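Side-chain contacts in 2-dehydropantoate 2-reductase, putative (Enterococcus faecalis, PDB 2EW2), which probably catalyses the NADPH-dependent reduction of ketopantoate to pantoate, the second step on the route from 3-methyl-2-oxobutanoate to pantoate in pantothenate biosynthesis: residues 22-27 / 54-59; 162-167 / 178-183; 233-238 / 292-297. All blocks are in the same frame, centred on the assembly; numbering follows the deposited sequence.

Interaction 1: residues 22-27 / 54-59; sequences LHQGGN and EEVVAN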
ATOM      1  N   LEU B  22     -22.868 -17.656  35.549  1.00 25.48           N
ATOM      2  CA  LEU B  22     -22.956 -16.546  36.502  1.00 24.71           C
ATOM      3  C   LEU B  22     -24.297 -16.530  37.247  1.00 25.32           C
ATOM      4  O   LEU B  22     -24.367 -16.101  38.401  1.00 25.05           O
ATOM      5  CB  LEU B  22     -22.702 -15.207  35.797  1.00 23.85           C
ATOM      6  CG  LEU B  22     -21.247 -14.953  35.383  1.00 22.69           C
ATOM      7  CD1 LEU B  22     -21.170 -13.813  34.353  1.00 19.90           C
ATOM      8  CD2 LEU B  22     -20.360 -14.664  36.615  1.00 19.79           C
ATOM      9  N   HIS B  23     -25.347 -17.000  36.581  1.00 26.32           N
ATOM     10  CA  HIS B  23     -26.660 -17.150  37.190  1.00 27.96           C
ATOM     11  C   HIS B  23     -26.611 -18.250  38.254  1.00 28.59           C
ATOM     12  O   HIS B  23     -27.145 -18.088  39.354  1.00 28.72           O
ATOM     13  CB  HIS B  23     -27.721 -17.453  36.124  1.00 28.16           C
ATOM     14  CG  HIS B  23     -29.072 -17.785  36.689  1.00 30.31           C
ATOM     15  ND1 HIS B  23     -29.911 -16.831  37.231  1.00 30.96           N
ATOM     16  CD2 HIS B  23     -29.733 -18.965  36.783  1.00 30.98           C
ATOM     17  CE1 HIS B  23     -31.028 -17.410  37.634  1.00 32.43           C
ATOM     18  NE2 HIS B  23     -30.943 -18.704  37.379  1.00 32.20           N
ATOM     19  N   GLN B  24     -25.940 -19.351  37.933  1.00 29.42           N
ATOM     20  CA  GLN B  24     -25.807 -20.461  38.870  1.00 30.42           C
ATOM     21  C   GLN B  24     -24.984 -20.046  40.073  1.00 30.65           C
ATOM     22  O   GLN B  24     -25.223 -20.519  41.175  1.00 31.10           O
ATOM     23  CB  GLN B  24     -25.194 -21.681  38.195  1.00 31.01           C
ATOM     24  CG  GLN B  24     -26.116 -22.348  37.180  1.00 33.17           C
ATOM     25  CD  GLN B  24     -25.469 -23.551  36.522  1.00 37.14           C
ATOM     26  OE1 GLN B  24     -24.263 -23.552  36.242  1.00 38.84           O
ATOM     27  NE2 GLN B  24     -26.272 -24.589  36.264  1.00 38.59           N
ATOM     28  N   GLY B  25     -24.025 -19.147  39.862  1.00 30.28           N
ATOM     29  CA  GLY B  25     -23.231 -18.608  40.960  1.00 30.22           C
ATOM     30  C   GLY B  25     -23.963 -17.586  41.814  1.00 29.92           C
ATOM     31  O   GLY B  25     -23.370 -16.987  42.697  1.00 30.73           O
ATOM     32  N   GLY B  26     -25.241 -17.361  41.542  1.00 29.54           N
ATOM     33  CA  GLY B  26     -26.049 -16.465  42.352  1.00 29.15           C
ATOM     34  C   GLY B  26     -26.019 -14.991  41.977  1.00 29.45           C
ATOM     35  O   GLY B  26     -26.356 -14.143  42.805  1.00 29.05           O
ATOM     36  N   ASN B  27     -25.613 -14.669  40.744  1.00 28.51           N
ATOM     37  CA  ASN B  27     -25.557 -13.271  40.315  1.00 27.93           C
ATOM     38  C   ASN B  27     -26.846 -12.904  39.637  1.00 28.17           C
ATOM     39  O   ASN B  27     -27.625 -13.796  39.257  1.00 28.60           O
ATOM     40  CB  ASN B  27     -24.356 -13.024  39.386  1.00 28.35           C
ATOM     41  CG  ASN B  27     -23.030 -13.304  40.067  1.00 27.14           C
ATOM     42  OD1 ASN B  27     -22.534 -12.477  40.818  1.00 31.13           O
ATOM     43  ND2 ASN B  27     -22.440 -14.463  39.796  1.00 27.05           N
ATOM     44  N   GLU B  54     -26.095 -32.699  30.805  1.00 41.48           N
ATOM     45  CA  GLU B  54     -27.278 -32.443  31.640  1.00 42.45           C
ATOM     46  C   GLU B  54     -28.010 -31.220  31.134  1.00 41.88           C
ATOM     47  O   GLU B  54     -27.381 -30.203  30.824  1.00 41.99           O
ATOM     48  CB  GLU B  54     -26.896 -32.199  33.107  1.00 42.10           C
ATOM     49  CG  GLU B  54     -26.051 -33.293  33.761  1.00 44.60           C
ATOM     50  CD  GLU B  54     -25.960 -33.148  35.287  1.00 45.06           C
ATOM     51  OE1 GLU B  54     -25.427 -32.116  35.776  1.00 47.24           O
ATOM     52  OE2 GLU B  54     -26.416 -34.080  35.997  1.00 48.56           O
ATOM     53  N   GLU B  55     -29.335 -31.303  31.075  1.00 41.47           N
ATOM     54  CA  GLU B  55     -30.141 -30.140  30.738  1.00 41.33           C
ATOM     55  C   GLU B  55     -30.213 -29.157  31.907  1.00 40.42           C
ATOM     56  O   GLU B  55     -30.589 -29.518  33.014  1.00 40.16           O
ATOM     57  CB  GLU B  55     -31.540 -30.538  30.270  1.00 41.93           C
ATOM     58  CG  GLU B  55     -32.506 -29.354  30.179  1.00 44.07           C
ATOM     59  CD  GLU B  55     -33.554 -29.530  29.110  1.00 46.24           C
ATOM     60  OE1 GLU B  55     -34.756 -29.456  29.444  1.00 48.11           O
ATOM     61  OE2 GLU B  55     -33.177 -29.748  27.936  1.00 47.39           O
ATOM     62  N   VAL B  56     -29.818 -27.922  31.639  1.00 39.31           N
ATOM     63  CA  VAL B  56     -29.913 -26.831  32.588  1.00 38.38           C
ATOM     64  C   VAL B  56     -30.796 -25.766  31.941  1.00 37.62           C
ATOM     65  O   VAL B  56     -30.615 -25.439  30.761  1.00 37.66           O
ATOM     66  CB  VAL B  56     -28.510 -26.255  32.891  1.00 38.29           C
ATOM     67  CG1 VAL B  56     -28.595 -24.918  33.619  1.00 38.32           C
ATOM     68  CG2 VAL B  56     -27.694 -27.254  33.703  1.00 39.26           C
ATOM     69  N   VAL B  57     -31.765 -25.251  32.698  1.00 36.41           N
ATOM     70  CA  VAL B  57     -32.629 -24.164  32.219  1.00 35.37           C
ATOM     71  C   VAL B  57     -32.442 -22.956  33.136  1.00 35.01           C
ATOM     72  O   VAL B  57     -32.396 -23.099  34.355  1.00 34.94           O
ATOM     73  CB  VAL B  57     -34.124 -24.579  32.141  1.00 35.52           C
ATOM     74  CG1 VAL B  57     -34.983 -23.446  31.611  1.00 35.30           C
ATOM     75  CG2 VAL B  57     -34.314 -25.835  31.264  1.00 35.24           C
ATOM     76  N   ALA B  58     -32.306 -21.769  32.548  1.00 34.31           N
ATOM     77  CA  ALA B  58     -32.120 -20.546  33.327  1.00 33.52           C
ATOM     78  C   ALA B  58     -33.129 -19.529  32.846  1.00 33.09           C
ATOM     79  O   ALA B  58     -33.111 -19.137  31.684  1.00 33.20           O
ATOM     80  CB  ALA B  58     -30.700 -20.018  33.173  1.00 33.48           C
ATOM     81  N   ASN B  59     -34.037 -19.128  33.726  1.00 32.91           N
ATOM     82  CA  ASN B  59     -35.039 -18.149  33.349  1.00 32.88           C
ATOM     83  C   ASN B  59     -34.465 -16.751  33.522  1.00 31.71           C
ATOM     84  O   ASN B  59     -34.566 -16.154  34.580  1.00 32.03           O
ATOM     85  CB  ASN B  59     -36.327 -18.337  34.146  1.00 33.69           C
ATOM     86  CG  ASN B  59     -36.894 -19.732  34.000  1.00 36.96           C
ATOM     87  OD1 ASN B  59     -37.736 -19.986  33.130  1.00 41.08           O
ATOM     88  ND2 ASN B  59     -36.419 -20.661  34.836  1.00 40.04           N
TER
HETATM   89  O   HOH W   1     -33.780 -20.046  36.659  1.00 43.83           O
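His-23 and Ala-58 mark the nearest approach of the two backbones, their CA atoms 7.5 Å apart where the last turn of helix 13-24 passes strand 54-58. No direct hydrogen bond crosses this gap. The His-23 imidazole spans it because CG stands anti to the backbone N (chi1 173°), and its CD2 then lies 3.9 Å from the methyl CB of Ala-58, which meets the ring obliquely. Beyond CD2, the ring is joined to the residue just past the strand through a water 3.2 Å from His-23 NE2 that accepts a bond from Asn-59 N. Helix 13-24 follows strand 5-9 and a GxGxxG-type turn, consistent with the first helix of a Rossmann-type NADP-binding domain; strand 54-58 is an edge strand of a separate four-stranded sheet, paired with 47-51. The next residue, Gln-24, extends from the helix to meet Val-56 head-on: Gln-24 NE2 sits 3.5 Å from Val-56 CG1, nearer that branch than CG2, and both residues also touch Phe-51. The helix ends in a Schellman motif at Gly-26, whose phi is positive. Leu-22 O takes two donors from Asn-27, the backbone N and the side-chain ND2, the latter on an in-plane lone pair.

Interaction 2: residues 162-167 / 178-183; sequences KFALEV and PSYSSN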
ATOM      1  N   LYS B 162      -8.675  -2.923  41.479  1.00 22.07           N
ATOM      2  CA  LYS B 162      -9.436  -3.502  42.591  1.00 22.76           C
ATOM      3  C   LYS B 162     -10.703  -4.183  42.075  1.00 21.56           C
ATOM      4  O   LYS B 162     -11.014  -5.317  42.455  1.00 20.93           O
ATOM      5  CB  LYS B 162      -9.772  -2.428  43.634  1.00 23.37           C
ATOM      6  CG  LYS B 162     -10.391  -2.976  44.937  1.00 25.01           C
ATOM      7  CD  LYS B 162     -10.817  -1.814  45.856  1.00 25.70           C
ATOM      8  CE  LYS B 162     -11.487  -2.319  47.147  1.00 30.51           C
ATOM      9  NZ  LYS B 162     -12.149  -1.195  47.913  1.00 34.93           N
ATOM     10  N   PHE B 163     -11.431  -3.500  41.199  1.00 20.77           N
ATOM     11  CA  PHE B 163     -12.633  -4.087  40.636  1.00 20.92           C
ATOM     12  C   PHE B 163     -12.368  -5.277  39.724  1.00 20.51           C
ATOM     13  O   PHE B 163     -13.134  -6.238  39.742  1.00 20.95           O
ATOM     14  CB  PHE B 163     -13.491  -3.057  39.910  1.00 21.86           C
ATOM     15  CG  PHE B 163     -14.882  -3.548  39.626  1.00 22.81           C
ATOM     16  CD1 PHE B 163     -15.871  -3.469  40.601  1.00 25.11           C
ATOM     17  CD2 PHE B 163     -15.200  -4.116  38.395  1.00 24.08           C
ATOM     18  CE1 PHE B 163     -17.163  -3.938  40.334  1.00 26.81           C
ATOM     19  CE2 PHE B 163     -16.485  -4.583  38.124  1.00 24.44           C
ATOM     20  CZ  PHE B 163     -17.459  -4.497  39.081  1.00 24.82           C
ATOM     21  N   ALA B 164     -11.288  -5.231  38.946  1.00 19.59           N
ATOM     22  CA  ALA B 164     -10.877  -6.399  38.161  1.00 19.64           C
ATOM     23  C   ALA B 164     -10.728  -7.633  39.072  1.00 20.22           C
ATOM     24  O   ALA B 164     -11.179  -8.728  38.726  1.00 20.03           O
ATOM     25  CB  ALA B 164      -9.557  -6.120  37.420  1.00 19.09           C
ATOM     26  N   LEU B 165     -10.092  -7.439  40.234  1.00 20.55           N
ATOM     27  CA  LEU B 165      -9.892  -8.517  41.201  1.00 21.25           C
ATOM     28  C   LEU B 165     -11.223  -9.043  41.736  1.00 21.21           C
ATOM     29  O   LEU B 165     -11.384 -10.259  41.930  1.00 21.30           O
ATOM     30  CB  LEU B 165      -8.949  -8.069  42.332  1.00 21.41           C
ATOM     31  CG  LEU B 165      -7.478  -7.868  41.920  1.00 20.91           C
ATOM     32  CD1 LEU B 165      -6.633  -7.415  43.112  1.00 24.52           C
ATOM     33  CD2 LEU B 165      -6.892  -9.129  41.336  1.00 23.44           C
ATOM     34  N   GLU B 166     -12.166  -8.127  41.940  0.60 21.53           N
ATOM     35  CA  GLU B 166     -13.521  -8.455  42.378  0.60 22.00           C
ATOM     36  C   GLU B 166     -14.294  -9.273  41.337  0.60 21.65           C
ATOM     37  O   GLU B 166     -15.031 -10.200  41.680  0.60 20.91           O
ATOM     38  CB  GLU B 166     -14.270  -7.169  42.755  0.60 21.93           C
ATOM     39  CG  GLU B 166     -13.850  -6.636  44.138  0.60 23.80           C
ATOM     40  CD  GLU B 166     -14.217  -5.173  44.396  0.60 24.42           C
ATOM     41  OE1 GLU B 166     -15.016  -4.579  43.630  0.60 28.41           O
ATOM     42  OE2 GLU B 166     -13.688  -4.613  45.388  0.60 27.93           O
ATOM     43  N   VAL B 167     -14.119  -8.922  40.063  1.00 21.27           N
ATOM     44  CA  VAL B 167     -14.671  -9.694  38.944  1.00 20.87           C
ATOM     45  C   VAL B 167     -14.077 -11.106  38.893  1.00 20.45           C
ATOM     46  O   VAL B 167     -14.822 -12.054  38.722  1.00 19.78           O
ATOM     47  CB  VAL B 167     -14.461  -8.990  37.590  1.00 21.00           C
ATOM     48  CG1 VAL B 167     -14.871  -9.910  36.421  1.00 21.10           C
ATOM     49  CG2 VAL B 167     -15.254  -7.678  37.550  1.00 19.41           C
ATOM     50  N   PRO B 178     -11.280 -18.072  36.159  1.00 23.05           N
ATOM     51  CA  PRO B 178     -10.644 -16.799  35.827  1.00 22.51           C
ATOM     52  C   PRO B 178      -9.237 -16.681  36.379  1.00 22.81           C
ATOM     53  O   PRO B 178      -8.895 -17.355  37.355  1.00 23.17           O
ATOM     54  CB  PRO B 178     -11.529 -15.796  36.551  1.00 22.65           C
ATOM     55  CG  PRO B 178     -11.921 -16.523  37.784  1.00 22.54           C
ATOM     56  CD  PRO B 178     -12.224 -17.918  37.284  1.00 22.49           C
ATOM     57  N   SER B 179      -8.429 -15.823  35.766  1.00 22.27           N
ATOM     58  CA  SER B 179      -7.208 -15.379  36.380  1.00 22.58           C
ATOM     59  C   SER B 179      -6.941 -13.934  35.977  1.00 22.22           C
ATOM     60  O   SER B 179      -7.318 -13.505  34.887  1.00 21.78           O
ATOM     61  CB  SER B 179      -6.026 -16.269  35.982  1.00 22.96           C
ATOM     62  OG  SER B 179      -5.638 -16.046  34.648  1.00 25.78           O
ATOM     63  N   TYR B 180      -6.295 -13.187  36.860  1.00 21.33           N
ATOM     64  CA  TYR B 180      -5.840 -11.851  36.515  1.00 21.25           C
ATOM     65  C   TYR B 180      -4.549 -12.049  35.752  1.00 21.68           C
ATOM     66  O   TYR B 180      -3.693 -12.834  36.182  1.00 21.39           O
ATOM     67  CB  TYR B 180      -5.576 -11.019  37.775  1.00 21.48           C
ATOM     68  CG  TYR B 180      -5.148  -9.612  37.441  1.00 21.17           C
ATOM     69  CD1 TYR B 180      -6.101  -8.623  37.193  1.00 21.87           C
ATOM     70  CD2 TYR B 180      -3.787  -9.277  37.332  1.00 21.59           C
ATOM     71  CE1 TYR B 180      -5.718  -7.323  36.849  1.00 21.90           C
ATOM     72  CE2 TYR B 180      -3.390  -7.972  36.989  1.00 22.38           C
ATOM     73  CZ  TYR B 180      -4.371  -7.010  36.752  1.00 22.17           C
ATOM     74  OH  TYR B 180      -4.007  -5.722  36.429  1.00 23.03           O
ATOM     75  N   SER B 181      -4.402 -11.376  34.615  1.00 21.44           N
ATOM     76  CA  SER B 181      -3.164 -11.482  33.856  1.00 22.31           C
ATOM     77  C   SER B 181      -2.709 -10.123  33.360  1.00 22.73           C
ATOM     78  O   SER B 181      -3.456  -9.411  32.669  1.00 22.87           O
ATOM     79  CB  SER B 181      -3.312 -12.450  32.672  1.00 22.61           C
ATOM     80  OG  SER B 181      -2.157 -12.400  31.816  1.00 24.42           O
ATOM     81  N   SER B 182      -1.472  -9.777  33.680  1.00 22.63           N
ATOM     82  CA  SER B 182      -0.868  -8.563  33.156  1.00 23.84           C
ATOM     83  C   SER B 182      -0.270  -8.751  31.738  1.00 23.62           C
ATOM     84  O   SER B 182       0.531  -7.915  31.275  1.00 23.87           O
ATOM     85  CB  SER B 182       0.202  -8.063  34.122  1.00 24.42           C
ATOM     86  OG  SER B 182       1.235  -9.034  34.205  1.00 28.30           O
ATOM     87  N   ASN B 183      -0.631  -9.835  31.051  0.70 23.37           N
ATOM     88  CA  ASN B 183      -0.167 -10.028  29.677  0.70 23.53           C
ATOM     89  C   ASN B 183      -1.297  -9.961  28.657  0.70 22.71           C
ATOM     90  O   ASN B 183      -1.048 -10.105  27.466  0.70 22.64           O
ATOM     91  CB  ASN B 183       0.641 -11.336  29.502  0.70 24.11           C
ATOM     92  CG  ASN B 183       1.502 -11.336  28.215  0.70 26.47           C
ATOM     93  OD1 ASN B 183       2.258 -10.392  27.960  0.70 27.69           O
ATOM     94  ND2 ASN B 183       1.378 -12.390  27.410  0.70 27.74           N
TER
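A chi1 of -178° sets Tyr-180 CG opposite the backbone N and, with chi2 at 85°, projects the ring from strand 178-180 toward helix 161-173. Leu-165 answers from the helix with CG on the side of its own backbone N (chi1 -70°) and an extended chi2, which carries CD2 to the strand although its CB does not point there. Two apolar touches result. The methyl of Ala-164 reaches the ring at its edge, near the ring plane, with Ala-164 CB 4.1 Å from Tyr-180 CE1. Leu-165 CD2 lies 4.2 Å from Tyr-180 CB and is oblique to the ring, so it lies over the junction of CB and the ring. Helix and strand are the last two elements of the beta-alpha-beta unit 151-155, 161-173, 178-180, whose final strand lies at an edge of the eight-stranded sheet; Ala-164 continues inward onto Leu-153 and Leu-127. Tyr-180 OH bonds to Asn-155 ND2, and the ring has a cation-pi partner in Lys-161, at the start of the same helix. Since no hydrogen bond links the two segments, their mutual hold rests on van der Waals contact, and the hydrogen bond to Asn-155, on strand 151-155, fixes the direction of the phenol.

Interaction 3: residues 233-238 / 292-297; sequences AEKEAI and YNVATP
Glu-236 OE2 is gripped twice: Tyr-292 OH donates a hydrogen bond to it at 2.5 Å, and Lys-288 on helix 282-292 adds a salt bridge. The carboxylate lies at the C-terminal end of helix 218-235, where a Schellman motif closes the helix with Ala-237, of positive phi, as its C-prime residue; this is in the helical C-terminal domain of the ketopantoate reductase family. OE2 receives the phenol on its anti lone pair and sits in the plane of the Tyr-292 ring, at its edge, while the carboxylate is turned 69° from that plane. Two donors on one oxygen would probably help keep Glu-236 ionised. Its extended chain crosses the Tyr-292 side chain at about a right angle, bringing Glu-236 CG 3.7 Å from Tyr-292 CE1. Lys-235 runs past the same tyrosine in the opposite direction, with Lys-235 CB 3.6 Å from Tyr-292 CD1 and oblique to the ring. A bend at chi2 (-53°) then lays the lysine chain against Val-294, so that its aliphatic part serves both residues. At the helix end, Ala-233 O accepts from both Glu-236 N and Ile-238 N. Farther out along the lysine, Lys-235 CE rests 3.6 Å from Val-294 CG2.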
ATOM      1  N   ALA B 233       1.374   1.131  20.092  1.00 17.76           N
ATOM      2  CA  ALA B 233       1.244   0.393  21.352  1.00 18.20           C
ATOM      3  C   ALA B 233       2.031   1.083  22.469  1.00 19.13           C
ATOM      4  O   ALA B 233       1.560   1.193  23.602  1.00 18.79           O
ATOM      5  CB  ALA B 233       1.705  -1.052  21.203  1.00 16.87           C
ATOM      6  N   GLU B 234       3.236   1.527  22.129  1.00 19.85           N
ATOM      7  CA  GLU B 234       4.095   2.246  23.057  1.00 21.57           C
ATOM      8  C   GLU B 234       3.379   3.425  23.743  1.00 21.55           C
ATOM      9  O   GLU B 234       3.581   3.658  24.935  1.00 21.85           O
ATOM     10  CB  GLU B 234       5.359   2.710  22.329  1.00 21.62           C
ATOM     11  CG  GLU B 234       6.498   3.098  23.254  1.00 27.16           C
ATOM     12  CD  GLU B 234       6.427   4.564  23.689  1.00 33.98           C
ATOM     13  OE1 GLU B 234       7.161   4.936  24.646  1.00 38.23           O
ATOM     14  OE2 GLU B 234       5.648   5.340  23.076  1.00 35.56           O
ATOM     15  N   LYS B 235       2.549   4.146  22.991  1.00 21.41           N
ATOM     16  CA  LYS B 235       1.774   5.262  23.535  1.00 21.97           C
ATOM     17  C   LYS B 235       0.768   4.827  24.594  1.00 21.96           C
ATOM     18  O   LYS B 235       0.340   5.635  25.408  1.00 22.48           O
ATOM     19  CB  LYS B 235       1.025   6.007  22.428  1.00 21.32           C
ATOM     20  CG  LYS B 235       1.920   6.569  21.333  1.00 23.61           C
ATOM     21  CD  LYS B 235       3.041   7.416  21.902  1.00 24.96           C
ATOM     22  CE  LYS B 235       3.800   8.094  20.787  1.00 26.67           C
ATOM     23  NZ  LYS B 235       5.020   8.723  21.295  1.00 28.20           N
ATOM     24  N   GLU B 236       0.375   3.560  24.541  1.00 21.39           N
ATOM     25  CA  GLU B 236      -0.556   2.965  25.494  1.00 21.60           C
ATOM     26  C   GLU B 236       0.207   2.086  26.487  1.00 21.00           C
ATOM     27  O   GLU B 236      -0.385   1.260  27.177  1.00 20.76           O
ATOM     28  CB  GLU B 236      -1.598   2.145  24.728  1.00 21.05           C
ATOM     29  CG  GLU B 236      -2.411   3.008  23.745  1.00 22.21           C
ATOM     30  CD  GLU B 236      -3.607   2.286  23.140  1.00 22.62           C
ATOM     31  OE1 GLU B 236      -3.682   1.052  23.271  1.00 23.24           O
ATOM     32  OE2 GLU B 236      -4.479   2.969  22.537  1.00 24.91           O
ATOM     33  N   ALA B 237       1.532   2.246  26.523  1.00 20.60           N
ATOM     34  CA  ALA B 237       2.353   1.607  27.544  1.00 20.47           C
ATOM     35  C   ALA B 237       2.400   0.101  27.353  1.00 20.55           C
ATOM     36  O   ALA B 237       2.414  -0.670  28.322  1.00 20.37           O
ATOM     37  CB  ALA B 237       1.843   1.973  28.964  1.00 21.56           C
ATOM     38  N   ILE B 238       2.431  -0.313  26.085  1.00 20.10           N
ATOM     39  CA  ILE B 238       2.613  -1.709  25.725  1.00 19.46           C
ATOM     40  C   ILE B 238       3.871  -1.724  24.835  1.00 20.17           C
ATOM     41  O   ILE B 238       3.963  -0.965  23.873  1.00 19.07           O
ATOM     42  CB  ILE B 238       1.373  -2.283  24.991  1.00 19.01           C
ATOM     43  CG1 ILE B 238       0.147  -2.357  25.930  1.00 18.86           C
ATOM     44  CG2 ILE B 238       1.671  -3.674  24.411  1.00 17.73           C
ATOM     45  CD1 ILE B 238       0.320  -3.322  27.179  1.00 18.23           C
ATOM     46  N   TYR B 292      -2.883   9.948  18.365  1.00 23.34           N
ATOM     47  CA  TYR B 292      -1.641  10.074  19.127  1.00 22.02           C
ATOM     48  C   TYR B 292      -0.543  10.830  18.387  1.00 21.96           C
ATOM     49  O   TYR B 292       0.563  10.978  18.903  1.00 21.53           O
ATOM     50  CB  TYR B 292      -1.107   8.704  19.547  1.00 21.56           C
ATOM     51  CG  TYR B 292      -2.046   7.876  20.385  1.00 21.93           C
ATOM     52  CD1 TYR B 292      -1.912   6.493  20.422  1.00 21.58           C
ATOM     53  CD2 TYR B 292      -3.066   8.468  21.144  1.00 22.18           C
ATOM     54  CE1 TYR B 292      -2.752   5.708  21.178  1.00 21.91           C
ATOM     55  CE2 TYR B 292      -3.922   7.685  21.919  1.00 23.87           C
ATOM     56  CZ  TYR B 292      -3.751   6.303  21.934  1.00 22.97           C
ATOM     57  OH  TYR B 292      -4.587   5.493  22.679  1.00 22.90           O
ATOM     58  N   ASN B 293      -0.832  11.280  17.171  1.00 22.31           N
ATOM     59  CA  ASN B 293       0.187  11.951  16.352  1.00 22.48           C
ATOM     60  C   ASN B 293       1.349  11.023  15.990  1.00 21.36           C
ATOM     61  O   ASN B 293       2.519  11.427  16.028  1.00 20.85           O
ATOM     62  CB  ASN B 293       0.733  13.181  17.099  1.00 22.81           C
ATOM     63  CG  ASN B 293       0.771  14.396  16.233  1.00 25.63           C
ATOM     64  OD1 ASN B 293      -0.197  14.673  15.529  1.00 30.61           O
ATOM     65  ND2 ASN B 293       1.883  15.126  16.258  1.00 25.15           N
ATOM     66  N   VAL B 294       1.011   9.772  15.679  1.00 20.91           N
ATOM     67  CA  VAL B 294       1.988   8.768  15.255  1.00 19.86           C
ATOM     68  C   VAL B 294       1.666   8.378  13.826  1.00 19.48           C
ATOM     69  O   VAL B 294       0.536   7.990  13.523  1.00 19.41           O
ATOM     70  CB  VAL B 294       1.910   7.491  16.145  1.00 20.18           C
ATOM     71  CG1 VAL B 294       2.833   6.388  15.608  1.00 19.78           C
ATOM     72  CG2 VAL B 294       2.255   7.826  17.594  1.00 18.39           C
ATOM     73  N   ALA B 295       2.656   8.487  12.954  1.00 18.74           N
ATOM     74  CA  ALA B 295       2.489   8.122  11.556  1.00 18.87           C
ATOM     75  C   ALA B 295       2.312   6.611  11.435  1.00 17.99           C
ATOM     76  O   ALA B 295       3.068   5.868  12.008  1.00 18.31           O
ATOM     77  CB  ALA B 295       3.690   8.605  10.738  1.00 19.73           C
ATOM     78  N   THR B 296       1.278   6.172  10.723  1.00 17.88           N
ATOM     79  CA  THR B 296       1.080   4.744  10.448  1.00 17.43           C
ATOM     80  C   THR B 296       0.713   4.560   8.958  1.00 17.07           C
ATOM     81  O   THR B 296      -0.338   4.016   8.631  1.00 16.68           O
ATOM     82  CB  THR B 296      -0.038   4.145  11.332  1.00 16.78           C
ATOM     83  OG1 THR B 296      -1.265   4.808  11.026  1.00 17.83           O
ATOM     84  CG2 THR B 296       0.268   4.328  12.824  1.00 16.18           C
ATOM     85  N   PRO B 297       1.583   5.032   8.043  1.00 17.12           N
ATOM     86  CA  PRO B 297       1.193   5.043   6.632  1.00 16.74           C
ATOM     87  C   PRO B 297       1.033   3.659   5.970  1.00 16.60           C
ATOM     88  O   PRO B 297       0.160   3.494   5.123  1.00 17.50           O
ATOM     89  CB  PRO B 297       2.342   5.824   5.978  1.00 16.55           C
ATOM     90  CG  PRO B 297       3.526   5.523   6.879  1.00 15.76           C
ATOM     91  CD  PRO B 297       2.935   5.593   8.236  1.00 16.72           C
TER

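In the fold
Interactions 1 and 3 lie on opposite sides of the chain's centre, with contact centres about 43 Å apart, the first in the N-terminal, Rossmann-type part of the fold and the other in the helical C-terminal part. Interaction 2 is nearer the chain's centre than either, its own centre about 23 Å from that of interaction 1 and about 25 Å from that of interaction 3. Helix 161-173 links the first two: residues 162-167 belong to it, and Leu-22 packs on its Val-170 and Phe-171. Interactions 1 and 2 are partly buried, each including one buried alanine, whereas interaction 3 is a surface contact. Interaction 1 combines side-chain packing with one bridging water, interaction 2 is apolar across its segments, and interaction 3 adds a direct hydrogen bond to aliphatic packing.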